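Local coordinates for penicillin-binding protein 2 (Pbp2) (Helicobacter pylori, PDB 5LP5) that probably cross-links peptidoglycan as a penicillin-binding transpeptidase of the cell-shape machinery, and forms a complex with MreC, at residues D236-K241 and Y583-L588; K241-L246 and V576-K581; G252-M257 and L264-S269. All coordinates share one frame; numbering follows the deposited sequence.

Contact 1. Residues D236-K241 and Y583-L588; sequences DKRLQK and YELGYL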
loop_
_atom_site.group_PDB
_atom_site.type_symbol
_atom_site.label_atom_id
_atom_site.label_comp_id
_atom_site.label_asym_id
_atom_site.label_seq_id
_atom_site.Cartn_x
_atom_site.Cartn_y
_atom_site.Cartn_z
ATOM N N ASP A 236 5.228 -17.626 -12.073
ATOM C CA ASP A 236 4.935 -18.476 -10.934
ATOM C C ASP A 236 6.030 -18.289 -9.911
ATOM O O ASP A 236 7.178 -18.567 -10.171
ATOM C CB ASP A 236 4.860 -19.940 -11.348
ATOM C CG ASP A 236 4.444 -20.877 -10.187
ATOM O OD1 ASP A 236 4.690 -20.533 -9.002
ATOM O OD2 ASP A 236 3.894 -21.971 -10.470
ATOM N N LYS A 237 5.653 -17.832 -8.736
ATOM C CA LYS A 237 6.596 -17.496 -7.663
ATOM C C LYS A 237 7.513 -18.660 -7.268
ATOM O O LYS A 237 8.667 -18.451 -6.892
ATOM C CB LYS A 237 5.808 -16.995 -6.441
ATOM C CG LYS A 237 6.638 -16.710 -5.221
ATOM C CD LYS A 237 5.735 -16.413 -4.031
ATOM C CE LYS A 237 6.576 -16.335 -2.769
ATOM N NZ LYS A 237 5.879 -15.727 -1.605
ATOM N N ARG A 238 7.008 -19.884 -7.351
ATOM C CA ARG A 238 7.819 -21.048 -7.003
ATOM C C ARG A 238 8.896 -21.260 -8.059
ATOM O O ARG A 238 10.073 -21.428 -7.743
ATOM C CB ARG A 238 6.950 -22.288 -6.880
ATOM C CG ARG A 238 5.983 -22.232 -5.703
ATOM C CD ARG A 238 4.819 -23.210 -5.861
ATOM N NE ARG A 238 4.004 -22.868 -7.018
ATOM C CZ ARG A 238 3.031 -23.625 -7.514
ATOM N NH1 ARG A 238 2.720 -24.781 -6.944
ATOM N NH2 ARG A 238 2.361 -23.228 -8.586
ATOM N N LEU A 239 8.481 -21.232 -9.321
ATOM C CA LEU A 239 9.400 -21.405 -10.438
ATOM C C LEU A 239 10.512 -20.358 -10.463
ATOM O O LEU A 239 11.636 -20.688 -10.824
ATOM C CB LEU A 239 8.641 -21.373 -11.757
ATOM C CG LEU A 239 7.699 -22.539 -12.039
ATOM C CD1 LEU A 239 7.027 -22.336 -13.392
ATOM C CD2 LEU A 239 8.420 -23.873 -12.013
ATOM N N GLN A 240 10.207 -19.113 -10.090
ATOM C CA GLN A 240 11.231 -18.058 -10.016
ATOM C C GLN A 240 12.191 -18.277 -8.861
ATOM O O GLN A 240 13.382 -17.986 -8.972
ATOM C CB GLN A 240 10.623 -16.665 -9.887
ATOM C CG GLN A 240 10.364 -15.961 -11.225
ATOM C CD GLN A 240 11.481 -15.050 -11.715
ATOM O OE1 GLN A 240 11.540 -14.776 -12.898
ATOM N NE2 GLN A 240 12.335 -14.551 -10.821
ATOM N N LYS A 241 11.693 -18.785 -7.744
ATOM C CA LYS A 241 12.592 -19.071 -6.636
ATOM C C LYS A 241 13.561 -20.176 -7.024
ATOM O O LYS A 241 14.728 -20.137 -6.622
ATOM C CB LYS A 241 11.831 -19.411 -5.358
ATOM C CG LYS A 241 11.292 -18.176 -4.668
ATOM C CD LYS A 241 10.776 -18.458 -3.282
ATOM C CE LYS A 241 10.182 -17.188 -2.702
ATOM N NZ LYS A 241 9.602 -17.422 -1.352
ATOM N N TYR A 583 7.514 -30.396 -13.649
ATOM C CA TYR A 583 6.944 -31.724 -13.516
ATOM C C TYR A 583 6.410 -31.882 -12.110
ATOM O O TYR A 583 5.246 -32.212 -11.904
ATOM C CB TYR A 583 8.054 -32.761 -13.758
ATOM C CG TYR A 583 7.635 -34.215 -13.751
ATOM C CD1 TYR A 583 6.921 -34.751 -14.805
ATOM C CD2 TYR A 583 7.989 -35.063 -12.702
ATOM C CE1 TYR A 583 6.537 -36.079 -14.806
ATOM C CE2 TYR A 583 7.611 -36.390 -12.699
ATOM C CZ TYR A 583 6.887 -36.888 -13.757
ATOM O OH TYR A 583 6.528 -38.209 -13.771
ATOM N N GLU A 584 7.293 -31.637 -11.152
ATOM C CA GLU A 584 6.953 -31.613 -9.742
ATOM C C GLU A 584 5.668 -30.824 -9.467
ATOM O O GLU A 584 4.869 -31.222 -8.611
ATOM C CB GLU A 584 8.116 -30.997 -8.969
ATOM C CG GLU A 584 8.070 -31.175 -7.467
ATOM C CD GLU A 584 9.287 -30.566 -6.780
ATOM O OE1 GLU A 584 10.401 -30.515 -7.384
ATOM O OE2 GLU A 584 9.123 -30.127 -5.616
ATOM N N LEU A 585 5.464 -29.718 -10.184
ATOM C CA LEU A 585 4.333 -28.825 -9.907
ATOM C C LEU A 585 3.159 -29.009 -10.880
ATOM O O LEU A 585 2.179 -28.262 -10.843
ATOM C CB LEU A 585 4.785 -27.368 -9.894
ATOM C CG LEU A 585 5.878 -26.950 -8.899
ATOM C CD1 LEU A 585 6.358 -25.518 -9.202
ATOM C CD2 LEU A 585 5.408 -27.046 -7.448
ATOM N N GLY A 586 3.251 -30.014 -11.739
ATOM C CA GLY A 586 2.099 -30.447 -12.529
ATOM C C GLY A 586 1.833 -29.714 -13.827
ATOM O O GLY A 586 0.774 -29.917 -14.443
ATOM N N TYR A 587 2.784 -28.896 -14.279
ATOM C CA TYR A 587 2.612 -28.185 -15.552
ATOM C C TYR A 587 2.624 -29.168 -16.750
ATOM O O TYR A 587 2.089 -28.878 -17.835
ATOM C CB TYR A 587 3.707 -27.127 -15.730
ATOM C CG TYR A 587 3.516 -25.841 -14.922
ATOM C CD1 TYR A 587 4.140 -25.670 -13.684
ATOM C CD2 TYR A 587 2.755 -24.796 -15.405
ATOM C CE1 TYR A 587 3.990 -24.513 -12.949
ATOM C CE2 TYR A 587 2.601 -23.635 -14.678
ATOM C CZ TYR A 587 3.222 -23.496 -13.449
ATOM O OH TYR A 587 3.062 -22.329 -12.712
ATOM N N LEU A 588 3.210 -30.350 -16.514
ATOM C CA LEU A 588 3.441 -31.354 -17.543
ATOM C C LEU A 588 2.441 -32.497 -17.459
ATOM O O LEU A 588 2.032 -33.041 -18.486
ATOM C CB LEU A 588 4.864 -31.874 -17.385
ATOM C CG LEU A 588 5.880 -30.894 -18.001
ATOM C CD1 LEU A 588 7.165 -30.661 -17.219
ATOM C CD2 LEU A 588 6.185 -31.416 -19.389
#

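Contact 2. Residues K241-L246 and V576-K581; sequences KEADKL and VKMSNK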
loop_
_atom_site.group_PDB
_atom_site.type_symbol
_atom_site.label_atom_id
_atom_site.label_comp_id
_atom_site.label_asym_id
_atom_site.label_seq_id
_atom_site.Cartn_x
_atom_site.Cartn_y
_atom_site.Cartn_z
ATOM N N LYS A 241 11.693 -18.785 -7.744
ATOM C CA LYS A 241 12.592 -19.071 -6.636
ATOM C C LYS A 241 13.561 -20.176 -7.024
ATOM O O LYS A 241 14.728 -20.137 -6.622
ATOM C CB LYS A 241 11.831 -19.411 -5.358
ATOM C CG LYS A 241 11.292 -18.176 -4.668
ATOM C CD LYS A 241 10.776 -18.458 -3.282
ATOM C CE LYS A 241 10.182 -17.188 -2.702
ATOM N NZ LYS A 241 9.602 -17.422 -1.352
ATOM N N GLU A 242 13.081 -21.138 -7.814
ATOM C CA GLU A 242 13.938 -22.179 -8.365
ATOM C C GLU A 242 14.997 -21.539 -9.233
ATOM O O GLU A 242 16.187 -21.814 -9.085
ATOM C CB GLU A 242 13.125 -23.184 -9.195
ATOM C CG GLU A 242 13.945 -24.303 -9.839
ATOM C CD GLU A 242 14.796 -25.085 -8.845
ATOM O OE1 GLU A 242 14.533 -25.021 -7.631
ATOM O OE2 GLU A 242 15.745 -25.768 -9.274
ATOM N N ALA A 243 14.547 -20.675 -10.136
ATOM C CA ALA A 243 15.432 -19.944 -11.037
ATOM C C ALA A 243 16.516 -19.196 -10.276
ATOM O O ALA A 243 17.673 -19.264 -10.634
ATOM C CB ALA A 243 14.626 -18.987 -11.882
ATOM N N ASP A 244 16.146 -18.504 -9.206
ATOM C CA ASP A 244 17.134 -17.808 -8.382
ATOM C C ASP A 244 18.144 -18.808 -7.828
ATOM O O ASP A 244 19.335 -18.607 -7.933
ATOM C CB ASP A 244 16.459 -17.001 -7.259
ATOM C CG ASP A 244 15.912 -15.637 -7.737
ATOM O OD1 ASP A 244 15.578 -15.460 -8.931
ATOM O OD2 ASP A 244 15.801 -14.725 -6.900
ATOM N N LYS A 245 17.662 -19.900 -7.260
ATOM C CA LYS A 245 18.531 -20.940 -6.679
ATOM C C LYS A 245 19.554 -21.446 -7.698
ATOM O O LYS A 245 20.711 -21.637 -7.378
ATOM C CB LYS A 245 17.664 -22.103 -6.158
ATOM C CG LYS A 245 18.383 -23.287 -5.537
ATOM C CD LYS A 245 18.784 -23.041 -4.089
ATOM C CE LYS A 245 19.265 -24.330 -3.416
ATOM N NZ LYS A 245 20.040 -24.099 -2.158
ATOM N N LEU A 246 19.127 -21.655 -8.931
ATOM C CA LEU A 246 20.002 -22.215 -9.950
ATOM C C LEU A 246 21.135 -21.267 -10.314
ATOM O O LEU A 246 22.244 -21.717 -10.599
ATOM C CB LEU A 246 19.194 -22.580 -11.199
ATOM C CG LEU A 246 18.154 -23.704 -11.051
ATOM C CD1 LEU A 246 17.297 -23.846 -12.309
ATOM C CD2 LEU A 246 18.832 -25.024 -10.721
ATOM N N VAL A 576 17.647 -29.443 -16.633
ATOM C CA VAL A 576 16.884 -30.545 -16.034
ATOM C C VAL A 576 16.178 -30.084 -14.778
ATOM O O VAL A 576 14.991 -30.361 -14.583
ATOM C CB VAL A 576 17.729 -31.808 -15.696
ATOM C CG1 VAL A 576 18.174 -32.498 -16.973
ATOM C CG2 VAL A 576 18.933 -31.480 -14.805
ATOM N N LYS A 577 16.901 -29.358 -13.938
ATOM C CA LYS A 577 16.366 -28.967 -12.652
ATOM C C LYS A 577 15.120 -28.116 -12.784
ATOM O O LYS A 577 14.185 -28.279 -11.992
ATOM C CB LYS A 577 17.432 -28.272 -11.829
ATOM C CG LYS A 577 18.430 -29.298 -11.333
ATOM C CD LYS A 577 19.578 -28.706 -10.554
ATOM C CE LYS A 577 20.605 -29.786 -10.279
ATOM N NZ LYS A 577 21.663 -29.217 -9.421
ATOM N N MET A 578 15.103 -27.227 -13.785
ATOM C CA MET A 578 13.920 -26.419 -14.079
ATOM C C MET A 578 12.795 -27.262 -14.693
ATOM O O MET A 578 11.633 -27.127 -14.288
ATOM C CB MET A 578 14.278 -25.257 -14.996
ATOM C CG MET A 578 13.152 -24.278 -15.262
ATOM S SD MET A 578 12.479 -23.576 -13.755
ATOM C CE MET A 578 13.622 -22.214 -13.522
ATOM N N SER A 579 13.128 -28.128 -15.656
ATOM C CA SER A 579 12.117 -28.988 -16.311
ATOM C C SER A 579 11.462 -29.992 -15.336
ATOM O O SER A 579 10.293 -30.368 -15.509
ATOM C CB SER A 579 12.721 -29.730 -17.507
ATOM O OG SER A 579 13.568 -30.772 -17.070
ATOM N N ASN A 580 12.230 -30.408 -14.324
ATOM C CA ASN A 580 11.743 -31.252 -13.234
ATOM C C ASN A 580 10.818 -30.506 -12.270
ATOM O O ASN A 580 9.833 -31.066 -11.781
ATOM C CB ASN A 580 12.921 -31.828 -12.436
ATOM C CG ASN A 580 13.563 -33.028 -13.109
ATOM O OD1 ASN A 580 13.104 -33.508 -14.150
ATOM N ND2 ASN A 580 14.624 -33.528 -12.501
ATOM N N LYS A 581 11.166 -29.259 -11.965
ATOM C CA LYS A 581 10.323 -28.398 -11.133
ATOM C C LYS A 581 8.929 -28.184 -11.770
ATOM O O LYS A 581 7.929 -28.117 -11.070
ATOM C CB LYS A 581 11.035 -27.059 -10.889
ATOM C CG LYS A 581 10.314 -26.052 -9.994
ATOM C CD LYS A 581 10.052 -26.567 -8.592
ATOM C CE LYS A 581 11.326 -26.794 -7.805
ATOM N NZ LYS A 581 10.958 -27.232 -6.422
#

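Contact 3. Residues G252-M257 and L264-S269; sequences GAILVM and LLVAGS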
loop_
_atom_site.group_PDB
_atom_site.type_symbol
_atom_site.label_atom_id
_atom_site.label_comp_id
_atom_site.label_asym_id
_atom_site.label_seq_id
_atom_site.Cartn_x
_atom_site.Cartn_y
_atom_site.Cartn_z
ATOM N N GLY A 252 23.837 -14.105 -15.446
ATOM C CA GLY A 252 23.215 -14.509 -16.700
ATOM C C GLY A 252 21.730 -14.258 -16.660
ATOM O O GLY A 252 21.291 -13.271 -16.084
ATOM N N ALA A 253 20.969 -15.147 -17.286
ATOM C CA ALA A 253 19.529 -14.969 -17.408
ATOM C C ALA A 253 18.826 -16.270 -17.760
ATOM O O ALA A 253 19.397 -17.121 -18.453
ATOM C CB ALA A 253 19.218 -13.930 -18.458
ATOM N N ILE A 254 17.584 -16.396 -17.290
ATOM C CA ILE A 254 16.789 -17.601 -17.527
ATOM C C ILE A 254 15.296 -17.327 -17.769
ATOM O O ILE A 254 14.703 -16.463 -17.138
ATOM C CB ILE A 254 16.960 -18.616 -16.391
ATOM C CG1 ILE A 254 16.160 -19.875 -16.696
ATOM C CG2 ILE A 254 16.542 -18.017 -15.056
ATOM C CD1 ILE A 254 16.601 -21.042 -15.851
ATOM N N LEU A 255 14.711 -18.086 -18.690
ATOM C CA LEU A 255 13.374 -17.804 -19.190
ATOM C C LEU A 255 12.613 -19.071 -19.408
ATOM O O LEU A 255 13.110 -19.988 -20.030
ATOM C CB LEU A 255 13.450 -17.091 -20.537
ATOM C CG LEU A 255 13.892 -15.631 -20.549
ATOM C CD1 LEU A 255 14.244 -15.211 -21.968
ATOM C CD2 LEU A 255 12.778 -14.761 -19.983
ATOM N N VAL A 256 11.396 -19.110 -18.889
ATOM C CA VAL A 256 10.465 -20.189 -19.183
ATOM C C VAL A 256 9.256 -19.565 -19.843
ATOM O O VAL A 256 8.791 -18.516 -19.389
ATOM C CB VAL A 256 10.017 -20.931 -17.910
ATOM C CG1 VAL A 256 8.946 -21.946 -18.243
ATOM C CG2 VAL A 256 11.197 -21.613 -17.250
ATOM N N MET A 257 8.747 -20.203 -20.894
ATOM C CA MET A 257 7.623 -19.633 -21.619
ATOM C C MET A 257 6.634 -20.644 -22.160
ATOM O O MET A 257 6.993 -21.584 -22.838
ATOM C CB MET A 257 8.124 -18.796 -22.778
ATOM C CG MET A 257 6.996 -18.136 -23.562
ATOM S SD MET A 257 7.528 -17.143 -24.967
ATOM C CE MET A 257 8.182 -18.379 -26.079
ATOM N N LEU A 264 5.231 -15.672 -19.845
ATOM C CA LEU A 264 6.493 -15.914 -19.175
ATOM C C LEU A 264 6.240 -16.371 -17.728
ATOM O O LEU A 264 5.661 -15.652 -16.912
ATOM C CB LEU A 264 7.357 -14.660 -19.200
ATOM C CG LEU A 264 7.746 -14.232 -20.613
ATOM C CD1 LEU A 264 8.340 -12.845 -20.594
ATOM C CD2 LEU A 264 8.707 -15.220 -21.264
ATOM N N LEU A 265 6.658 -17.592 -17.428
ATOM C CA LEU A 265 6.538 -18.132 -16.101
ATOM C C LEU A 265 7.793 -17.810 -15.291
ATOM O O LEU A 265 7.723 -17.661 -14.088
ATOM C CB LEU A 265 6.307 -19.643 -16.165
ATOM C CG LEU A 265 5.088 -20.157 -16.957
ATOM C CD1 LEU A 265 5.033 -21.682 -17.007
ATOM C CD2 LEU A 265 3.793 -19.627 -16.380
ATOM N N VAL A 266 8.938 -17.721 -15.956
ATOM C CA VAL A 266 10.171 -17.255 -15.334
ATOM C C VAL A 266 10.827 -16.193 -16.209
ATOM O O VAL A 266 10.697 -16.210 -17.426
ATOM C CB VAL A 266 11.158 -18.413 -15.144
ATOM C CG1 VAL A 266 12.446 -17.932 -14.510
ATOM C CG2 VAL A 266 10.524 -19.504 -14.291
ATOM N N ALA A 267 11.521 -15.265 -15.557
ATOM C CA ALA A 267 12.383 -14.266 -16.191
ATOM C C ALA A 267 13.380 -13.772 -15.133
ATOM O O ALA A 267 13.130 -12.809 -14.382
ATOM C CB ALA A 267 11.570 -13.121 -16.749
ATOM N N GLY A 268 14.506 -14.461 -15.054
ATOM C CA GLY A 268 15.541 -14.081 -14.128
ATOM C C GLY A 268 16.673 -13.356 -14.804
ATOM O O GLY A 268 17.061 -13.712 -15.906
ATOM N N SER A 269 17.203 -12.337 -14.136
ATOM C CA SER A 269 18.422 -11.667 -14.583
ATOM C C SER A 269 19.354 -11.516 -13.405
ATOM O O SER A 269 18.969 -10.949 -12.396
ATOM C CB SER A 269 18.121 -10.285 -15.185
ATOM O OG SER A 269 19.324 -9.520 -15.327
#

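Contact 1. Residues D236-K241 and Y583-L588
D236 holds all the polar bonds. It is the N-cap of helix 237-246, its CG anti to the backbone N (chi1 -176°), which brings D236 OD1 to R238 N, the capping bond, at 2.9 Å. The same OD1 takes R238 NE at 3.1 Å on its syn lone pair, nearly in the guanidinium plane, while R238 NH2 makes a salt bridge, weak as a hydrogen bond, to D236 OD2. Y587 OH donates to the anti lone pair of D236 OD2 at 2.4 Å, with OD2 at the edge of the phenol ring and the two planes 55° apart. Three good donors and a weaker one hold the buried carboxylate, which would probably favour its charged form.

Apolar contacts fill in beside them. L585 lays CD1 over one face of the R238 guanidinium and brings CD2 to 3.6 Å from R238 NH1. L239 splits its branches: CD2 slides past L585 CD1 at 3.9 Å, and CD1 meets Y587 CE1 tip to tip at 3.8 Å.

G586, with positive phi, closes helix 572-584 in a Schellman motif; pairing of the transpeptidase domain's first and last helices on one sheet face is characteristic of the penicillin-binding protein fold.

Contact 2. Residues K241-L246 and V576-K581
The carboxylate of E242 is the flat side-chain group that meets the opposite helix, and aliphatic carbons lie next to both of its oxygens. OE1 comes to 3.7 Å from K581 CE, and OE2 to 4.0 Å from K577 CB, so the group sits between two lysines without bonding to either ammonium. K581 NZ stops 4.4 Å from E242 OE1, beyond a salt bridge, and has a long, weak ion pair with E584. The attraction between these charges is therefore probably diffuse.

These are the N-terminal and C-terminal helices of the transpeptidase domain, packed side by side on one face of its antiparallel sheet, as in penicillin-binding proteins and serine beta-lactamases generally. The short axes run nearly antiparallel, at 163°, and approach to 10.4 Å.

Bent chains do much of the joining. E242 has CG anti to the backbone N and then turns at chi2; K581 has the same first torsion and folds at both chi2 and chi3, so that its CG crosses close to E242 CG. K577 goes the other way: extended beyond CG, it crosses L246 obliquely and leads its ammonium away from the interface. L246 CD2 rests on the stem of that lysine, near both CB and CD, with its other branch, CD1, facing the methionine.

On the side toward the sheet, M578 starts with CG anti to the backbone N and curls at chi2 and chi3, which swings its methyl back between the helices. M578 also touches I254 and V256 of strand 252-258, and A243 sits on I254 and V266. The M578 methyl carbon CE ends 3.8 Å from A243 CB and 4.2 Å from L246 CD1.

Contact 3. Residues G252-M257 and L264-S269
V256 is the side chain to follow across this hairpin. Its CB lies 3.9 Å from V266 CB, on the sheet face that also carries I254. From there CG1, anti to the backbone N (chi1 174°), goes to L265, about equally near that residue's CB and CD1, and CG2 takes the other direction to touch V266 CG2 at 3.7 Å. One valine thus spans two residues of the partner strand, because L265 and V266 both stand opposite it: a classic beta bulge. V256 O accepts from L265 N at 3.0 Å, with the donor well above the carbonyl plane, and V256 N gives a weak bond to V266 O.

This antiparallel pair forms the edge hairpin of the five-stranded sheet at the centre of the transpeptidase domain. Strand 556-562 pairs with the far side of 252-257, while helices 237-246 and 572-584 cover the face of I254, V256 and V266, and helix 441-453 the face of L255, M257 and L264.

Past the bulge the register is regular. I254 and G268 are a hydrogen-bonded pair, with G268 N to I254 O at 2.9 Å in the carbonyl plane and I254 N to G268 O at 3.1 Å. On the opposite face L255 CD2 reaches A267 CB at 3.8 Å, and L264 CD2 tucks against M257 CB at 3.9 Å. S269 OG turns to the backbone of L299 and R301.

How the contacts relate
Contact 3 is the buried one, a backbone-bonded strand pair in the central sheet; contacts 1 and 2 are partly buried and lie on the same side of the chain's centre. Both join helix 237-246 to helix 572-584, contact 2 where the end of helix 237-246 lies against the middle of helix 572-584, and contact 1 where one helix begins and the other ends. Chemistry follows place: contact 1 relies on a buried carboxylate and its donors, contact 2 on aliphatic packing with loosely placed charges, and contact 3 on main-chain bonds plus apolar faces. Contact 2 is seated on the sheet face of contact 3, while Q240 OE1 to A267 N, at 2.7 Å, probably bonds contact 1 to its edge strand.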